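Local coordinates for cytolethal distending toxin protein C (Haemophilus ducreyi, PDB 1SR4) that forms a lectin-like subunit of a three-part bacterial genotoxin, assembling with subunits A and B and probably contributing carbohydrate binding, at residues C[46-51]-C[66-71]; C[76-81]-C[91-96]; C[17-22]-C[40-45]; C[32-37]-C[82-87]; C[102-107]-C[141-146]. One frame throughout, in Å; residues are numbered along the deposited sequence.

Interaction 1: residues C[46-51]-C[66-71]; sequences WELIDY and VQFKVV
Strands 46-50 and 66-69 are antiparallel neighbours in the six-stranded sheet of the beta-trefoil, their short axes running at 159° to each other. Two hydrogen-bonded pairs carry the backbone ladder. At E47 and K69, E47 N reaches K69 O at 2.7 Å and K69 N returns to E47 O at 2.9 Å; the bond from I49 N to Q67 O is nearly straight (178°), though longer at 3.2 Å. A salt bridge lies on the face of E47, I49, Q67 and K69. The side chains of E47 and K69 run side by side, and the bend of K69 at chi4 (-56°) brings NZ above the carboxylate plane of E47, 3.0 Å from OE1, while V70 O and A73 O also accept from NZ. On the face of L48 and F68, L48 CD1 meets F68 CE1 at 3.6 Å; W46 CE3 packs on F68 CB. On the E47 face, I49 CD1 is pressed to 2.9 Å from Q67 OE1, while Q67 NE2 bonds to T93 OG1 and C87 O.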
# COMPACT_ATOMS: atom_id res chain seq x y z
N TRP C 46 14.25 -5.02 11.12
CA TRP C 46 14.02 -3.88 12.01
C TRP C 46 12.52 -3.76 12.19
O TRP C 46 11.74 -4.13 11.30
CB TRP C 46 14.50 -2.57 11.41
CG TRP C 46 15.95 -2.55 11.06
CD1 TRP C 46 16.51 -2.84 9.85
CD2 TRP C 46 17.03 -2.22 11.94
NE1 TRP C 46 17.88 -2.70 9.93
CE2 TRP C 46 18.22 -2.32 11.20
CE3 TRP C 46 17.10 -1.84 13.29
CZ2 TRP C 46 19.47 -2.05 11.76
CZ3 TRP C 46 18.33 -1.57 13.84
CH2 TRP C 46 19.51 -1.68 13.07
N GLU C 47 12.13 -3.24 13.35
CA GLU C 47 10.73 -2.97 13.64
C GLU C 47 10.62 -1.47 13.44
O GLU C 47 11.44 -0.70 13.96
CB GLU C 47 10.39 -3.34 15.08
CG GLU C 47 10.57 -4.83 15.35
CD GLU C 47 10.35 -5.19 16.81
OE1 GLU C 47 10.49 -4.29 17.67
OE2 GLU C 47 10.07 -6.38 17.08
N LEU C 48 9.61 -1.04 12.69
CA LEU C 48 9.44 0.37 12.43
C LEU C 48 8.51 0.95 13.47
O LEU C 48 7.35 0.58 13.52
CB LEU C 48 8.87 0.58 11.02
CG LEU C 48 8.73 2.03 10.55
CD1 LEU C 48 10.13 2.62 10.35
CD2 LEU C 48 7.93 2.09 9.23
N ILE C 49 9.00 1.87 14.31
CA ILE C 49 8.14 2.46 15.32
C ILE C 49 8.14 3.99 15.20
O ILE C 49 9.16 4.59 14.91
CB ILE C 49 8.58 2.03 16.75
CG1 ILE C 49 9.98 2.55 17.06
CG2 ILE C 49 8.57 0.51 16.87
CD1 ILE C 49 9.98 3.92 17.68
N ASP C 50 6.98 4.61 15.41
CA ASP C 50 6.90 6.06 15.29
C ASP C 50 7.34 6.75 16.56
O ASP C 50 6.96 6.34 17.65
CB ASP C 50 5.46 6.49 14.96
CG ASP C 50 5.01 6.01 13.60
OD1 ASP C 50 5.83 5.42 12.88
OD2 ASP C 50 3.83 6.22 13.25
N TYR C 51 8.12 7.82 16.42
CA TYR C 51 8.58 8.57 17.58
C TYR C 51 7.51 9.62 17.93
O TYR C 51 7.09 10.40 17.08
CB TYR C 51 9.90 9.26 17.29
CG TYR C 51 10.45 9.92 18.51
CD1 TYR C 51 10.76 9.17 19.64
CD2 TYR C 51 10.63 11.29 18.56
CE1 TYR C 51 11.23 9.78 20.81
CE2 TYR C 51 11.09 11.91 19.72
CZ TYR C 51 11.39 11.15 20.84
OH TYR C 51 11.86 11.77 21.98
N VAL C 66 10.69 8.51 13.21
CA VAL C 66 10.67 7.10 13.55
C VAL C 66 11.99 6.63 14.15
O VAL C 66 12.96 7.38 14.27
CB VAL C 66 10.43 6.19 12.30
CG1 VAL C 66 9.15 6.61 11.56
CG2 VAL C 66 11.64 6.25 11.36
N GLN C 67 12.00 5.36 14.55
CA GLN C 67 13.20 4.72 15.04
C GLN C 67 13.16 3.35 14.38
O GLN C 67 12.08 2.85 14.06
CB GLN C 67 13.16 4.55 16.56
CG GLN C 67 13.26 5.85 17.36
CD GLN C 67 13.15 5.60 18.85
OE1 GLN C 67 12.17 5.03 19.31
NE2 GLN C 67 14.17 6.01 19.61
N PHE C 68 14.32 2.77 14.14
CA PHE C 68 14.41 1.44 13.55
C PHE C 68 14.90 0.59 14.72
O PHE C 68 16.04 0.71 15.15
CB PHE C 68 15.40 1.44 12.39
CG PHE C 68 15.05 2.41 11.29
CD1 PHE C 68 13.94 2.19 10.48
CD2 PHE C 68 15.77 3.59 11.12
CE1 PHE C 68 13.56 3.13 9.51
CE2 PHE C 68 15.39 4.53 10.16
CZ PHE C 68 14.29 4.29 9.36
N LYS C 69 14.01 -0.25 15.24
CA LYS C 69 14.31 -1.09 16.40
C LYS C 69 14.66 -2.54 16.08
O LYS C 69 14.08 -3.17 15.20
CB LYS C 69 13.11 -1.06 17.36
CG LYS C 69 13.25 -1.89 18.62
CD LYS C 69 11.93 -1.93 19.38
CE LYS C 69 11.95 -2.96 20.53
NZ LYS C 69 12.31 -4.32 20.03
N VAL C 70 15.62 -3.05 16.84
CA VAL C 70 16.08 -4.43 16.70
C VAL C 70 15.00 -5.35 17.23
O VAL C 70 14.34 -5.05 18.24
CB VAL C 70 17.38 -4.67 17.53
CG1 VAL C 70 17.77 -6.14 17.51
CG2 VAL C 70 18.52 -3.81 16.97
N VAL C 71 14.80 -6.47 16.56
CA VAL C 71 13.80 -7.42 17.02
C VAL C 71 14.25 -8.04 18.35
O VAL C 71 15.37 -8.53 18.46
CB VAL C 71 13.62 -8.56 15.99
CG1 VAL C 71 12.67 -9.63 16.55
CG2 VAL C 71 13.07 -7.99 14.67
O HOH W 1 10.58 -7.19 19.42

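Interaction 2: residues C[76-81]-C[91-96]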
# COMPACT_ATOMS: atom_id res chain seq x y z
N CYS C 76 18.28 0.40 18.92
CA CYS C 76 17.82 1.06 17.70
C CYS C 76 18.98 1.48 16.81
O CYS C 76 20.07 1.80 17.29
CB CYS C 76 16.99 2.29 18.08
SG CYS C 76 15.29 1.98 18.68
N PHE C 77 18.74 1.47 15.50
CA PHE C 77 19.76 1.87 14.54
C PHE C 77 20.33 3.24 14.90
O PHE C 77 19.60 4.15 15.29
CB PHE C 77 19.16 1.94 13.13
CG PHE C 77 20.05 2.60 12.14
CD1 PHE C 77 21.09 1.90 11.55
CD2 PHE C 77 19.90 3.96 11.86
CE1 PHE C 77 21.98 2.54 10.68
CE2 PHE C 77 20.79 4.62 10.99
CZ PHE C 77 21.83 3.91 10.41
N ALA C 78 21.65 3.39 14.76
CA ALA C 78 22.30 4.67 15.05
C ALA C 78 23.71 4.70 14.45
O ALA C 78 24.29 3.66 14.17
CB ALA C 78 22.37 4.90 16.57
N PHE C 79 24.25 5.90 14.23
CA PHE C 79 25.62 6.04 13.71
C PHE C 79 26.55 6.05 14.93
O PHE C 79 27.27 7.01 15.19
CB PHE C 79 25.76 7.35 12.92
CG PHE C 79 25.09 7.31 11.57
CD1 PHE C 79 25.81 6.90 10.44
CD2 PHE C 79 23.74 7.61 11.44
CE1 PHE C 79 25.18 6.79 9.19
CE2 PHE C 79 23.09 7.51 10.21
CZ PHE C 79 23.81 7.09 9.08
N LEU C 80 26.49 4.98 15.70
CA LEU C 80 27.31 4.83 16.89
C LEU C 80 27.70 3.36 17.03
O LEU C 80 26.98 2.47 16.54
CB LEU C 80 26.52 5.22 18.14
CG LEU C 80 26.26 6.67 18.50
CD1 LEU C 80 25.33 6.70 19.69
CD2 LEU C 80 27.58 7.39 18.81
N GLY C 81 28.82 3.13 17.70
CA GLY C 81 29.29 1.78 17.92
C GLY C 81 29.26 0.92 16.68
O GLY C 81 29.81 1.28 15.65
N ASP C 91 18.54 11.43 20.43
CA ASP C 91 19.36 12.28 19.56
C ASP C 91 20.08 11.46 18.49
O ASP C 91 20.36 11.96 17.40
CB ASP C 91 20.41 13.04 20.37
CG ASP C 91 19.85 14.26 21.10
OD1 ASP C 91 18.61 14.49 21.07
OD2 ASP C 91 20.66 14.98 21.70
N HIS C 92 20.39 10.21 18.79
CA HIS C 92 21.08 9.36 17.82
C HIS C 92 20.21 8.29 17.19
O HIS C 92 20.64 7.64 16.24
CB HIS C 92 22.27 8.66 18.47
CG HIS C 92 23.35 9.60 18.92
ND1 HIS C 92 24.21 10.21 18.04
CD2 HIS C 92 23.67 10.06 20.15
CE1 HIS C 92 25.02 11.02 18.71
NE2 HIS C 92 24.71 10.94 19.99
N THR C 93 18.99 8.11 17.68
CA THR C 93 18.16 7.04 17.16
C THR C 93 16.89 7.45 16.44
O THR C 93 16.27 6.62 15.77
CB THR C 93 17.75 6.06 18.27
OG1 THR C 93 16.98 6.76 19.25
CG2 THR C 93 19.01 5.49 18.95
N VAL C 94 16.50 8.72 16.57
CA VAL C 94 15.29 9.16 15.91
C VAL C 94 15.60 9.70 14.52
O VAL C 94 16.41 10.62 14.35
CB VAL C 94 14.55 10.23 16.73
CG1 VAL C 94 13.32 10.75 15.96
CG2 VAL C 94 14.11 9.63 18.08
N PHE C 95 14.97 9.09 13.52
CA PHE C 95 15.18 9.50 12.14
C PHE C 95 13.89 10.03 11.55
O PHE C 95 12.84 9.97 12.19
CB PHE C 95 15.80 8.36 11.34
CG PHE C 95 17.23 8.10 11.72
CD1 PHE C 95 18.26 8.84 11.15
CD2 PHE C 95 17.53 7.21 12.74
CE1 PHE C 95 19.58 8.72 11.60
CE2 PHE C 95 18.85 7.07 13.20
CZ PHE C 95 19.88 7.83 12.62
N ASN C 96 13.96 10.52 10.33
CA ASN C 96 12.84 11.21 9.71
C ASN C 96 12.55 10.77 8.27
O ASN C 96 13.35 11.03 7.38
CB ASN C 96 13.22 12.70 9.79
CG ASN C 96 12.17 13.64 9.26
OD1 ASN C 96 11.03 13.26 9.02
ND2 ASN C 96 12.56 14.90 9.09
O HOH W 2 16.73 4.15 14.93
O HOH W 3 22.91 8.17 14.98
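F77 holds CG anti to its backbone N (chi1 168°), whereas F95 holds CG anti to its carbonyl carbon (chi1 -71°), and these torsions bring the two rings into contact. The side chains cross at about a right angle, with ring planes 54° apart and F95 CE2 at the edge of the F77 ring, 3.5 Å from F77 CD2. F79 adds a third ring: F95 CE1 lies near its plane, 4.0 Å from F79 CE2. I116 of strand 115-117 touches all three; F77 and F95 are buried in the beta-trefoil interior, with F79 at the partly exposed margin.

Further along the segment, L80 sets CD1 over one face of the H92 imidazole, 3.9 Å from the ring centroid, a CH-pi contact offset toward the rim. Between these two groups, A78 CB lies 3.3 Å from H92 O, and C76, disulfide-bonded to C87, packs CB on T93, whose OG1 bonds to Q67 NE2.

The backbones are joined through water. One molecule donates to F77 O at 2.9 Å and to T93 O at 2.6 Å; another accepts from F79 N at 2.7 Å and donates to H92 O. The end of short helix 90-93 is thus linked to segment 76-81 without direct hydrogen bonds: apolar and CH-pi contacts join the side chains, while one water bridges two carbonyls and the other an amide and a carbonyl.

Interaction 3: residues C[17-22]-C[40-45]; sequences PPRISL and NYLSTH
Packing is tightest where S21 meets the end of the 3-10 turn 41-44. S21 OG donates to T44 O at 2.7 Å, approaching from 51° above the carbonyl plane, and S21 OG also bonds to F150 N, so the hydroxyl ties three parts of the chain together. Alongside, H45 CA lies 3.5 Å from I20 O in a CA-H...O contact. A water also bridges the segments, accepting from L22 N at 2.7 Å and donating to T44 O. These bonds fasten strand 19-24 of the beta-trefoil to the loop that leads into strand 46-50. The loop shapes itself: N40 OD1 accepts from L42 N at 2.8 Å in an Asx turn. Looser contact lies toward the surface, where R19 is partly exposed and its O bonds to Q247 NE2 of the toxin protein B chain. The R19 side chain bends at chi2 and chi3 (76° and 65°), curling CD to 3.9 Å from H45 CB, and NH1 donates a hydrogen bond to H45 ND1 at 3.0 Å, close to both the guanidinium and imidazole planes. With H45 NE2 bonded to F150 O, the ring is consistent with a neutral form protonated at NE2. Beyond it, L42 CD2 merely brushes R19 NH1.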
# COMPACT_ATOMS: atom_id res chain seq x y z
N PRO C 17 4.42 -3.45 16.02
CA PRO C 17 5.04 -2.70 14.92
C PRO C 17 5.37 -3.57 13.70
O PRO C 17 5.69 -4.76 13.83
CB PRO C 17 6.30 -2.13 15.56
CG PRO C 17 5.91 -1.98 17.03
CD PRO C 17 5.21 -3.31 17.26
N PRO C 18 5.29 -2.99 12.49
CA PRO C 18 5.59 -3.74 11.27
C PRO C 18 7.08 -4.07 11.15
O PRO C 18 7.94 -3.31 11.61
CB PRO C 18 5.13 -2.79 10.16
CG PRO C 18 5.35 -1.45 10.75
CD PRO C 18 4.91 -1.60 12.18
N ARG C 19 7.37 -5.21 10.54
CA ARG C 19 8.73 -5.68 10.34
C ARG C 19 9.19 -5.25 8.94
O ARG C 19 8.42 -5.37 7.99
CB ARG C 19 8.77 -7.21 10.44
CG ARG C 19 10.16 -7.80 10.48
CD ARG C 19 10.76 -7.60 11.86
NE ARG C 19 10.01 -8.35 12.87
CZ ARG C 19 10.18 -9.64 13.13
NH1 ARG C 19 11.08 -10.35 12.44
NH2 ARG C 19 9.46 -10.23 14.08
N ILE C 20 10.42 -4.77 8.81
CA ILE C 20 10.93 -4.35 7.51
C ILE C 20 12.43 -4.63 7.39
O ILE C 20 13.09 -5.02 8.37
CB ILE C 20 10.82 -2.81 7.32
CG1 ILE C 20 11.79 -2.14 8.31
CG2 ILE C 20 9.38 -2.32 7.56
CD1 ILE C 20 12.02 -0.64 8.09
N SER C 21 12.94 -4.46 6.17
CA SER C 21 14.37 -4.50 5.95
C SER C 21 14.54 -3.12 5.29
O SER C 21 13.67 -2.69 4.53
CB SER C 21 14.82 -5.62 5.01
OG SER C 21 15.16 -6.79 5.75
N LEU C 22 15.62 -2.43 5.63
CA LEU C 22 15.89 -1.10 5.10
C LEU C 22 17.03 -1.24 4.11
O LEU C 22 18.13 -1.62 4.50
CB LEU C 22 16.29 -0.18 6.25
CG LEU C 22 16.54 1.31 5.98
CD1 LEU C 22 15.32 1.97 5.35
CD2 LEU C 22 16.88 1.99 7.32
N ASN C 40 22.72 -14.60 10.17
CA ASN C 40 21.37 -14.94 10.63
C ASN C 40 20.48 -13.88 9.98
O ASN C 40 20.81 -12.70 10.01
CB ASN C 40 21.27 -14.84 12.15
CG ASN C 40 19.89 -15.16 12.67
OD1 ASN C 40 18.88 -14.79 12.06
ND2 ASN C 40 19.83 -15.84 13.81
N TYR C 41 19.35 -14.28 9.40
CA TYR C 41 18.53 -13.29 8.73
C TYR C 41 17.97 -12.17 9.62
O TYR C 41 17.76 -11.04 9.14
CB TYR C 41 17.43 -13.97 7.88
CG TYR C 41 16.30 -14.68 8.61
CD1 TYR C 41 15.17 -13.97 9.03
CD2 TYR C 41 16.31 -16.07 8.79
CE1 TYR C 41 14.08 -14.62 9.60
CE2 TYR C 41 15.22 -16.73 9.36
CZ TYR C 41 14.11 -16.00 9.76
OH TYR C 41 13.00 -16.63 10.28
N LEU C 42 17.77 -12.44 10.91
CA LEU C 42 17.26 -11.39 11.79
C LEU C 42 18.20 -10.19 11.88
O LEU C 42 17.81 -9.13 12.36
CB LEU C 42 16.98 -11.94 13.21
CG LEU C 42 15.76 -12.87 13.34
CD1 LEU C 42 15.59 -13.24 14.82
CD2 LEU C 42 14.48 -12.19 12.81
N SER C 43 19.43 -10.35 11.41
CA SER C 43 20.38 -9.25 11.42
C SER C 43 19.99 -8.20 10.38
O SER C 43 20.55 -7.10 10.36
CB SER C 43 21.80 -9.74 11.15
OG SER C 43 21.91 -10.29 9.85
N THR C 44 19.05 -8.54 9.50
CA THR C 44 18.60 -7.61 8.46
C THR C 44 17.21 -7.05 8.74
O THR C 44 16.69 -6.25 7.94
CB THR C 44 18.55 -8.27 7.06
OG1 THR C 44 17.56 -9.30 7.06
CG2 THR C 44 19.91 -8.86 6.68
N HIS C 45 16.62 -7.46 9.86
CA HIS C 45 15.28 -7.01 10.26
C HIS C 45 15.27 -5.87 11.26
O HIS C 45 16.14 -5.78 12.13
CB HIS C 45 14.48 -8.16 10.90
CG HIS C 45 14.12 -9.27 9.97
ND1 HIS C 45 13.02 -10.07 10.17
CD2 HIS C 45 14.72 -9.73 8.84
CE1 HIS C 45 12.96 -10.98 9.22
NE2 HIS C 45 13.97 -10.80 8.40
O HOH W 4 17.55 -3.98 6.73

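Interaction 4: residues C[32-37]-C[82-87]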
# COMPACT_ATOMS: atom_id res chain seq x y z
N LYS C 32 22.20 -3.56 8.42
CA LYS C 32 22.19 -4.63 9.40
C LYS C 32 22.42 -4.19 10.83
O LYS C 32 22.95 -3.10 11.08
CB LYS C 32 23.25 -5.67 9.05
CG LYS C 32 22.95 -6.53 7.81
CD LYS C 32 24.05 -7.58 7.66
CE LYS C 32 23.69 -8.67 6.66
NZ LYS C 32 24.72 -9.76 6.68
N ASN C 33 21.99 -5.02 11.78
CA ASN C 33 22.23 -4.72 13.18
C ASN C 33 23.24 -5.76 13.66
O ASN C 33 23.45 -6.78 13.01
CB ASN C 33 20.93 -4.75 14.01
CG ASN C 33 20.29 -6.12 14.09
OD1 ASN C 33 20.81 -7.03 14.73
ND2 ASN C 33 19.14 -6.28 13.43
N ASP C 34 23.87 -5.48 14.78
CA ASP C 34 24.90 -6.35 15.34
C ASP C 34 24.37 -7.27 16.43
O ASP C 34 25.13 -8.02 17.05
CB ASP C 34 26.01 -5.46 15.91
CG ASP C 34 25.48 -4.13 16.46
OD1 ASP C 34 24.98 -3.29 15.66
OD2 ASP C 34 25.55 -3.93 17.69
N HIS C 35 23.07 -7.23 16.67
CA HIS C 35 22.48 -8.05 17.71
C HIS C 35 22.39 -9.52 17.32
O HIS C 35 22.30 -10.40 18.18
CB HIS C 35 21.09 -7.54 18.06
CG HIS C 35 20.51 -8.17 19.29
ND1 HIS C 35 20.93 -7.85 20.56
CD2 HIS C 35 19.56 -9.12 19.44
CE1 HIS C 35 20.26 -8.57 21.44
NE2 HIS C 35 19.42 -9.35 20.79
N TYR C 36 22.41 -9.80 16.03
CA TYR C 36 22.35 -11.18 15.58
C TYR C 36 23.58 -11.47 14.73
O TYR C 36 24.21 -10.55 14.21
CB TYR C 36 21.08 -11.41 14.75
CG TYR C 36 19.79 -11.24 15.54
CD1 TYR C 36 19.27 -12.30 16.28
CD2 TYR C 36 19.11 -10.02 15.55
CE1 TYR C 36 18.10 -12.15 17.02
CE2 TYR C 36 17.93 -9.86 16.29
CZ TYR C 36 17.43 -10.93 17.03
OH TYR C 36 16.30 -10.78 17.80
N ASP C 37 23.92 -12.74 14.60
CA ASP C 37 25.05 -13.14 13.77
C ASP C 37 24.81 -12.57 12.37
O ASP C 37 23.68 -12.60 11.87
CB ASP C 37 25.12 -14.67 13.70
CG ASP C 37 25.81 -15.17 12.43
OD1 ASP C 37 25.29 -16.13 11.80
OD2 ASP C 37 26.87 -14.62 12.06
N LYS C 82 28.58 -0.22 16.76
CA LYS C 82 28.50 -1.11 15.63
C LYS C 82 27.22 -0.97 14.82
O LYS C 82 26.87 -1.87 14.05
CB LYS C 82 28.65 -2.57 16.09
CG LYS C 82 29.89 -2.82 16.94
CD LYS C 82 31.16 -2.45 16.20
CE LYS C 82 31.35 -3.32 14.96
NZ LYS C 82 32.50 -2.86 14.13
N GLY C 83 26.51 0.15 14.98
CA GLY C 83 25.29 0.34 14.21
C GLY C 83 24.00 0.52 14.99
O GLY C 83 22.96 0.79 14.39
N THR C 84 24.06 0.35 16.31
CA THR C 84 22.88 0.52 17.16
C THR C 84 23.30 1.06 18.53
O THR C 84 24.46 1.00 18.91
CB THR C 84 22.14 -0.80 17.48
OG1 THR C 84 23.05 -1.70 18.14
CG2 THR C 84 21.60 -1.46 16.21
N THR C 85 22.32 1.60 19.25
CA THR C 85 22.54 2.07 20.60
C THR C 85 21.17 2.00 21.28
O THR C 85 20.17 1.64 20.64
CB THR C 85 23.14 3.52 20.66
OG1 THR C 85 23.51 3.83 22.01
CG2 THR C 85 22.13 4.57 20.20
N ASP C 86 21.13 2.29 22.58
CA ASP C 86 19.89 2.27 23.35
C ASP C 86 18.84 3.17 22.69
O ASP C 86 19.14 4.31 22.31
CB ASP C 86 20.16 2.75 24.77
CG ASP C 86 18.99 2.49 25.70
OD1 ASP C 86 17.86 2.98 25.42
OD2 ASP C 86 19.20 1.80 26.73
N CYS C 87 17.62 2.66 22.56
CA CYS C 87 16.56 3.43 21.92
C CYS C 87 16.23 4.73 22.64
O CYS C 87 15.75 5.68 22.02
CB CYS C 87 15.29 2.57 21.75
SG CYS C 87 15.44 1.17 20.57
O HOH W 5 23.25 -0.62 11.73
O HOH W 6 25.95 -3.72 11.68
O HOH W 7 26.40 -0.92 18.56
O HOH W 8 22.60 -4.32 18.08
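Solvent does most of the bonding in this surface contact between loop 32-37 and segment 82-87. K32 O accepts hydrogen bonds from two waters: one, at 2.6 Å from K32 O, also donates to G83 O, and the other also donates to K82 O. A third donates to D34 OD2 and to T84 O while accepting from K82 N at 2.9 Å, and a fourth, 2.7 Å from T84 OG1, also donates weakly to D34 OD2. Direct polar contact is less favourable. D34 OD1 stands 2.9 Å from K82 O, a close approach of two acceptors that could raise the affinity of the carboxylate for a proton. Van der Waals contact is slight: D34 CG rests against K82 CB at 3.6 Å, and N33 CB touches T84 CG2 at 4.0 Å beside W46. Within the loop, H35 N donates to N33 OD1 at 3.0 Å, on a lone pair. The arrangement is an Asx-turn loop resting through waters on the beta hairpin of strands 75-77 and 84-86.

Interaction 5: residues C[102-107]-C[141-146]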
# COMPACT_ATOMS: atom_id res chain seq x y z
N THR C 102 8.29 8.59 -6.01
CA THR C 102 8.52 7.23 -6.50
C THR C 102 8.21 6.13 -5.48
O THR C 102 8.14 4.95 -5.86
CB THR C 102 9.97 6.97 -6.95
OG1 THR C 102 10.82 6.90 -5.80
CG2 THR C 102 10.46 8.08 -7.89
N GLY C 103 8.03 6.49 -4.22
CA GLY C 103 7.78 5.47 -3.21
C GLY C 103 9.06 5.20 -2.42
O GLY C 103 9.05 4.48 -1.42
N ALA C 104 10.17 5.72 -2.92
CA ALA C 104 11.43 5.60 -2.20
C ALA C 104 11.34 6.68 -1.12
O ALA C 104 10.49 7.58 -1.22
CB ALA C 104 12.59 5.92 -3.12
N PHE C 105 12.20 6.59 -0.12
CA PHE C 105 12.23 7.58 0.95
C PHE C 105 13.62 8.15 1.10
O PHE C 105 14.63 7.49 0.80
CB PHE C 105 11.85 6.95 2.30
CG PHE C 105 10.42 6.54 2.38
CD1 PHE C 105 9.45 7.46 2.77
CD2 PHE C 105 10.03 5.27 1.96
CE1 PHE C 105 8.09 7.12 2.74
CE2 PHE C 105 8.67 4.93 1.93
CZ PHE C 105 7.71 5.86 2.31
N LEU C 106 13.65 9.41 1.55
CA LEU C 106 14.89 10.06 1.90
C LEU C 106 14.81 9.88 3.41
O LEU C 106 13.70 9.79 3.96
CB LEU C 106 14.87 11.56 1.57
CG LEU C 106 15.59 12.02 0.31
CD1 LEU C 106 14.83 11.50 -0.89
CD2 LEU C 106 15.69 13.56 0.27
N ILE C 107 15.93 9.79 4.10
CA ILE C 107 15.88 9.64 5.55
C ILE C 107 16.82 10.64 6.20
O ILE C 107 18.01 10.65 5.90
CB ILE C 107 16.29 8.23 6.02
CG1 ILE C 107 15.38 7.17 5.37
CG2 ILE C 107 16.17 8.15 7.55
CD1 ILE C 107 15.74 5.73 5.74
N ALA C 141 21.58 7.50 -4.39
CA ALA C 141 22.44 7.49 -3.20
C ALA C 141 21.71 8.00 -1.96
O ALA C 141 22.05 7.64 -0.83
CB ALA C 141 23.72 8.34 -3.47
N TYR C 142 20.68 8.83 -2.17
CA TYR C 142 19.89 9.41 -1.10
C TYR C 142 18.60 8.65 -0.83
O TYR C 142 17.88 8.99 0.10
CB TYR C 142 19.46 10.84 -1.47
CG TYR C 142 20.57 11.83 -1.54
CD1 TYR C 142 20.78 12.73 -0.50
CD2 TYR C 142 21.45 11.84 -2.61
CE1 TYR C 142 21.84 13.62 -0.52
CE2 TYR C 142 22.52 12.72 -2.65
CZ TYR C 142 22.70 13.61 -1.60
OH TYR C 142 23.75 14.49 -1.64
N GLN C 143 18.33 7.65 -1.66
CA GLN C 143 17.08 6.90 -1.59
C GLN C 143 17.12 5.58 -0.87
O GLN C 143 18.06 4.81 -1.02
CB GLN C 143 16.57 6.67 -3.01
CG GLN C 143 16.38 7.95 -3.83
CD GLN C 143 15.83 7.63 -5.20
OE1 GLN C 143 15.00 6.72 -5.33
NE2 GLN C 143 16.26 8.36 -6.22
N TRP C 144 16.06 5.32 -0.12
CA TRP C 144 15.92 4.11 0.67
C TRP C 144 14.61 3.38 0.42
O TRP C 144 13.56 4.00 0.23
CB TRP C 144 16.03 4.49 2.14
CG TRP C 144 17.37 5.08 2.42
CD1 TRP C 144 17.75 6.39 2.26
CD2 TRP C 144 18.55 4.35 2.72
NE1 TRP C 144 19.12 6.50 2.44
CE2 TRP C 144 19.63 5.27 2.73
CE3 TRP C 144 18.81 3.00 2.99
CZ2 TRP C 144 20.95 4.88 2.98
CZ3 TRP C 144 20.12 2.61 3.24
CH2 TRP C 144 21.18 3.54 3.24
N GLY C 145 14.67 2.05 0.45
CA GLY C 145 13.45 1.28 0.29
C GLY C 145 13.07 0.70 1.64
O GLY C 145 13.92 0.12 2.31
N ILE C 146 11.83 0.90 2.07
CA ILE C 146 11.34 0.33 3.33
C ILE C 146 10.61 -0.88 2.78
O ILE C 146 9.47 -0.77 2.33
CB ILE C 146 10.36 1.30 4.05
CG1 ILE C 146 11.12 2.50 4.65
CG2 ILE C 146 9.71 0.60 5.25
CD1 ILE C 146 11.94 3.26 3.66
O HOH W 9 13.01 5.64 -6.73
O HOH W 10 10.09 1.98 -0.37
O HOH W 11 18.33 10.15 2.53
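F105 and W144 both carry CG anti to the carbonyl carbon (chi1 -69° in F105), so each CG lies beside its own backbone N, and each ring has the other residue's carbonyl O at its edge. Between the two residues runs a single antiparallel bridge: F105 N donates to W144 O at 2.9 Å and W144 N to F105 O at 2.8 Å. The rings then find different isoleucines. I146 crosses F105 at about a right angle, and its chi2 of 55° turns CD1 to 3.3 Å from F105 CD2. I107 instead stretches CG1 and CD1 out across W144, with CD1 3.8 Å from W144 CG, while W144 NE1 bonds to I116 O. Q143 extends beyond CG to place OE1 3.4 Å from A104 CB; a water donates to Q143 OE1 at 2.7 Å and accepts from T102 OG1, and Q143 NE2 bonds to L200 O of the toxin subunit A chain. Strands 105-109 and 144-147 are the two outermost of the six-stranded sheet, and the short axes of 105-107 and 144-146 run at 108°, consistent with closure of the trefoil barrel. Strand 95-99 flanks the first, and strand 19-24 the second.

How the interactions relate
From the N terminus, interaction 3 comes first, closing the loop between strand 19-24 and the turn before strand 46-50. Interaction 4 opens at 32-37, within that loop, so the two cross, and N33 N bonds to S43 O. The excursion closed by interaction 4 at 82-87 contains all of interaction 1, which pairs adjacent main-sheet strands; strand 46-50 also pairs with strand 19-24. Interaction 2 opens before interaction 4 closes and ends after it, another crossing, secured by the C76-C87 disulfide; it also bonds to strand 64-69 of interaction 1 through V66 and F68. Interaction 5 follows in series, joining the sheet's outer strands, and its I107 packs against F68, F95 and L22.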